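Local coordinates for protein transcriptional regulator AefR (Pseudomonas syringae pv. tomato, PDB 3CDL) that probably binds DNA as a TetR-family transcriptional regulator, acting at cis-regulatory sequences to control transcription, at residues B[97-107]-B[167-178]. Sequence-based numbering, arbitrary orientation.
Sequences LTDSSFLDLAR and AFWPQVTFNAAL
F168 lays its ring among F102, L103 and A106 where, in the all-helical C-terminal domain of this TetR-family regulator, helix 100-107 crosses the short helix 169-174 at -55°, axes 9.3 Å apart. This is the tight side. A chi1 of -178° swings the F168 ring in against helix 100-107, and its CE1 comes 3.7 Å from A106 CB and 3.8 Å from F102 CE1. V172 CG2 sits over one ring face, toward the rim, and also touches A106 CB; both methyls of L103 rest on Q171 CB, and L103 CD2 also reaches F168 CD1. F102 and A106 in turn reach L64 of helix 53-64. At the dimer contact, W169 stacks on W169 of the second subunit.

R107 is closely held at a partly exposed end: a salt bridge ties it to D104, its CG lies 3.3 Å from V172 O, and its NH1 is 2.6 Å from Q171 O. The outer side is looser. L178 is exposed, its CG 3.8 Å from T98 CG2. Q171 turns its amide back to its own segment, NE2 donating to A177 O at 2.8 Å and also to F166 O. The exposed N175 amide lies over the R107 guanidinium face, planes 8° apart, its donor ND2 stacked on NH1, another donor, without a hydrogen bond.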
loop_
_atom_site.group_PDB
_atom_site.type_symbol
_atom_site.label_atom_id
_atom_site.label_comp_id
_atom_site.label_asym_id
_atom_site.label_seq_id
_atom_site.Cartn_x
_atom_site.Cartn_y
_atom_site.Cartn_z
ATOM N N LEU B 97 -8.217 6.235 -10.014
ATOM C CA LEU B 97 -6.811 6.123 -9.601
ATOM C C LEU B 97 -5.855 6.973 -10.450
ATOM O O LEU B 97 -4.760 7.314 -9.995
ATOM C CB LEU B 97 -6.353 4.670 -9.724
ATOM C CG LEU B 97 -6.520 3.570 -8.672
ATOM C CD1 LEU B 97 -7.786 3.657 -7.830
ATOM C CD2 LEU B 97 -6.424 2.220 -9.389
ATOM N N THR B 98 -6.238 7.276 -11.690
ATOM C CA THR B 98 -5.304 7.926 -12.597
ATOM C C THR B 98 -5.627 9.403 -12.650
ATOM O O THR B 98 -5.586 10.040 -13.704
ATOM C CB THR B 98 -5.284 7.268 -14.011
ATOM O OG1 THR B 98 -5.341 5.844 -13.882
ATOM C CG2 THR B 98 -4.003 7.619 -14.738
ATOM N N ASP B 99 -5.991 9.925 -11.487
ATOM C CA ASP B 99 -6.276 11.338 -11.285
ATOM C C ASP B 99 -5.266 11.869 -10.255
ATOM O O ASP B 99 -5.273 11.449 -9.106
ATOM C CB ASP B 99 -7.723 11.511 -10.794
ATOM C CG ASP B 99 -8.103 12.976 -10.589
ATOM O OD1 ASP B 99 -7.558 13.624 -9.660
ATOM O OD2 ASP B 99 -8.950 13.489 -11.366
ATOM N N SER B 100 -4.397 12.784 -10.678
ATOM C CA SER B 100 -3.337 13.319 -9.814
ATOM C C SER B 100 -3.819 14.136 -8.586
ATOM O O SER B 100 -3.108 14.232 -7.590
ATOM C CB SER B 100 -2.348 14.144 -10.642
ATOM O OG SER B 100 -2.998 15.279 -11.170
ATOM N N SER B 101 -5.007 14.725 -8.659
ATOM C CA SER B 101 -5.571 15.416 -7.505
ATOM C C SER B 101 -6.062 14.393 -6.463
ATOM O O SER B 101 -6.044 14.658 -5.255
ATOM C CB SER B 101 -6.675 16.406 -7.935
ATOM O OG SER B 101 -7.690 15.774 -8.707
ATOM N N PHE B 102 -6.459 13.215 -6.934
ATOM C CA PHE B 102 -6.819 12.119 -6.048
ATOM C C PHE B 102 -5.561 11.502 -5.421
ATOM O O PHE B 102 -5.514 11.252 -4.221
ATOM C CB PHE B 102 -7.653 11.084 -6.810
ATOM C CG PHE B 102 -7.977 9.851 -6.023
ATOM C CD1 PHE B 102 -7.087 8.777 -5.976
ATOM C CD2 PHE B 102 -9.185 9.745 -5.338
ATOM C CE1 PHE B 102 -7.383 7.650 -5.244
ATOM C CE2 PHE B 102 -9.480 8.592 -4.603
ATOM C CZ PHE B 102 -8.572 7.552 -4.563
ATOM N N LEU B 103 -4.533 11.267 -6.225
ATOM C CA LEU B 103 -3.286 10.736 -5.680
ATOM C C LEU B 103 -2.725 11.630 -4.597
ATOM O O LEU B 103 -2.252 11.143 -3.573
ATOM C CB LEU B 103 -2.254 10.483 -6.777
ATOM C CG LEU B 103 -2.596 9.247 -7.622
ATOM C CD1 LEU B 103 -1.724 9.219 -8.845
ATOM C CD2 LEU B 103 -2.537 7.890 -6.844
ATOM N N ASP B 104 -2.798 12.934 -4.823
ATOM C CA ASP B 104 -2.386 13.927 -3.839
ATOM C C ASP B 104 -3.103 13.812 -2.499
ATOM O O ASP B 104 -2.460 13.770 -1.467
ATOM C CB ASP B 104 -2.541 15.328 -4.415
ATOM C CG ASP B 104 -1.480 15.635 -5.448
ATOM O OD1 ASP B 104 -0.670 14.725 -5.708
ATOM O OD2 ASP B 104 -1.459 16.763 -6.002
ATOM N N LEU B 105 -4.430 13.766 -2.528
ATOM C CA LEU B 105 -5.218 13.593 -1.327
ATOM C C LEU B 105 -4.824 12.286 -0.637
ATOM O O LEU B 105 -4.552 12.261 0.566
ATOM C CB LEU B 105 -6.701 13.581 -1.692
ATOM C CG LEU B 105 -7.709 12.933 -0.734
ATOM C CD1 LEU B 105 -8.326 13.983 0.120
ATOM C CD2 LEU B 105 -8.776 12.252 -1.518
ATOM N N ALA B 106 -4.800 11.206 -1.415
ATOM C CA ALA B 106 -4.406 9.908 -0.936
ATOM C C ALA B 106 -3.077 9.985 -0.186
ATOM O O ALA B 106 -2.957 9.460 0.929
ATOM C CB ALA B 106 -4.303 8.958 -2.091
ATOM N N ARG B 107 -2.093 10.643 -0.805
ATOM C CA ARG B 107 -0.777 10.807 -0.197
ATOM C C ARG B 107 -0.854 11.508 1.163
ATOM O O ARG B 107 -0.408 10.968 2.183
ATOM C CB ARG B 107 0.142 11.590 -1.116
ATOM C CG ARG B 107 1.152 10.750 -1.839
ATOM C CD ARG B 107 2.004 11.602 -2.776
ATOM N NE ARG B 107 1.189 12.217 -3.837
ATOM C CZ ARG B 107 1.200 11.829 -5.113
ATOM N NH1 ARG B 107 2.000 10.841 -5.502
ATOM N NH2 ARG B 107 0.425 12.435 -6.011
ATOM N N ALA B 167 -1.356 1.067 -9.957
ATOM C CA ALA B 167 -1.901 2.382 -10.199
ATOM C C ALA B 167 -2.198 3.163 -8.913
ATOM O O ALA B 167 -2.754 4.274 -8.958
ATOM C CB ALA B 167 -3.129 2.274 -11.078
ATOM N N PHE B 168 -1.839 2.616 -7.759
ATOM C CA PHE B 168 -2.087 3.372 -6.539
ATOM C C PHE B 168 -0.864 3.454 -5.636
ATOM O O PHE B 168 -0.224 4.513 -5.581
ATOM C CB PHE B 168 -3.326 2.867 -5.832
ATOM C CG PHE B 168 -3.670 3.637 -4.603
ATOM C CD1 PHE B 168 -4.309 4.888 -4.698
ATOM C CD2 PHE B 168 -3.374 3.115 -3.338
ATOM C CE1 PHE B 168 -4.632 5.614 -3.553
ATOM C CE2 PHE B 168 -3.681 3.823 -2.197
ATOM C CZ PHE B 168 -4.328 5.081 -2.303
ATOM N N TRP B 169 -0.521 2.359 -4.955
ATOM C CA TRP B 169 0.672 2.328 -4.111
ATOM C C TRP B 169 1.985 2.883 -4.702
ATOM O O TRP B 169 2.616 3.700 -4.060
ATOM C CB TRP B 169 0.872 0.941 -3.518
ATOM C CG TRP B 169 -0.303 0.552 -2.650
ATOM C CD1 TRP B 169 -1.181 -0.479 -2.861
ATOM C CD2 TRP B 169 -0.724 1.197 -1.447
ATOM N NE1 TRP B 169 -2.130 -0.524 -1.845
ATOM C CE2 TRP B 169 -1.874 0.499 -0.970
ATOM C CE3 TRP B 169 -0.262 2.310 -0.732
ATOM C CZ2 TRP B 169 -2.550 0.870 0.208
ATOM C CZ3 TRP B 169 -0.943 2.686 0.445
ATOM C CH2 TRP B 169 -2.064 1.961 0.901
ATOM N N PRO B 170 2.429 2.434 -5.902
ATOM C CA PRO B 170 3.624 3.103 -6.430
ATOM C C PRO B 170 3.540 4.621 -6.452
ATOM O O PRO B 170 4.525 5.299 -6.166
ATOM C CB PRO B 170 3.737 2.534 -7.852
ATOM C CG PRO B 170 3.243 1.133 -7.694
ATOM C CD PRO B 170 2.013 1.323 -6.789
ATOM N N GLN B 171 2.363 5.148 -6.765
ATOM C CA GLN B 171 2.212 6.581 -6.918
ATOM C C GLN B 171 2.164 7.290 -5.552
ATOM O O GLN B 171 2.723 8.390 -5.374
ATOM C CB GLN B 171 0.962 6.900 -7.749
ATOM C CG GLN B 171 1.089 6.554 -9.224
ATOM C CD GLN B 171 0.930 5.055 -9.511
ATOM O OE1 GLN B 171 0.484 4.307 -8.663
ATOM N NE2 GLN B 171 1.310 4.629 -10.712
ATOM N N VAL B 172 1.509 6.635 -4.596
ATOM C CA VAL B 172 1.309 7.185 -3.271
ATOM C C VAL B 172 2.609 7.062 -2.488
ATOM O O VAL B 172 2.966 7.947 -1.728
ATOM C CB VAL B 172 0.113 6.478 -2.527
ATOM C CG1 VAL B 172 0.227 6.598 -1.012
ATOM C CG2 VAL B 172 -1.221 7.007 -3.004
ATOM N N THR B 173 3.341 5.979 -2.676
ATOM C CA THR B 173 4.496 5.726 -1.811
ATOM C C THR B 173 5.805 6.227 -2.406
ATOM O O THR B 173 6.671 6.697 -1.680
ATOM C CB THR B 173 4.592 4.232 -1.356
ATOM O OG1 THR B 173 4.757 3.393 -2.503
ATOM C CG2 THR B 173 3.318 3.809 -0.681
ATOM N N PHE B 174 5.942 6.147 -3.722
ATOM C CA PHE B 174 7.218 6.475 -4.371
ATOM C C PHE B 174 7.115 7.649 -5.330
ATOM O O PHE B 174 8.068 7.952 -6.044
ATOM C CB PHE B 174 7.766 5.246 -5.124
ATOM C CG PHE B 174 8.140 4.091 -4.226
ATOM C CD1 PHE B 174 9.193 4.209 -3.308
ATOM C CD2 PHE B 174 7.451 2.874 -4.302
ATOM C CE1 PHE B 174 9.544 3.140 -2.470
ATOM C CE2 PHE B 174 7.797 1.799 -3.458
ATOM C CZ PHE B 174 8.847 1.942 -2.545
ATOM N N ASN B 175 5.967 8.318 -5.338
ATOM C CA ASN B 175 5.610 9.248 -6.426
ATOM C C ASN B 175 6.004 8.685 -7.777
ATOM O O ASN B 175 6.823 9.260 -8.493
ATOM C CB ASN B 175 6.191 10.646 -6.213
ATOM C CG ASN B 175 5.158 11.636 -5.683
ATOM O OD1 ASN B 175 5.058 11.860 -4.472
ATOM N ND2 ASN B 175 4.380 12.224 -6.590
ATOM N N ALA B 176 5.442 7.522 -8.096
ATOM C CA ALA B 176 5.583 6.946 -9.426
ATOM C C ALA B 176 4.682 7.693 -10.399
ATOM O O ALA B 176 3.709 8.333 -10.005
ATOM C CB ALA B 176 5.258 5.483 -9.400
ATOM N N ALA B 177 5.030 7.643 -11.676
ATOM C CA ALA B 177 4.236 8.284 -12.719
ATOM C C ALA B 177 2.835 7.651 -12.782
ATOM O O ALA B 177 2.616 6.536 -12.278
ATOM C CB ALA B 177 4.950 8.158 -14.053
ATOM N N LEU B 178 1.882 8.365 -13.367
ATOM C CA LEU B 178 0.602 7.764 -13.711
ATOM C C LEU B 178 0.864 6.620 -14.707
ATOM O O LEU B 178 1.900 6.608 -15.381
ATOM C CB LEU B 178 -0.337 8.820 -14.301
ATOM C CG LEU B 178 -1.192 9.665 -13.327
ATOM C CD1 LEU B 178 -0.825 9.436 -11.851
ATOM C CD2 LEU B 178 -1.214 11.167 -13.663
#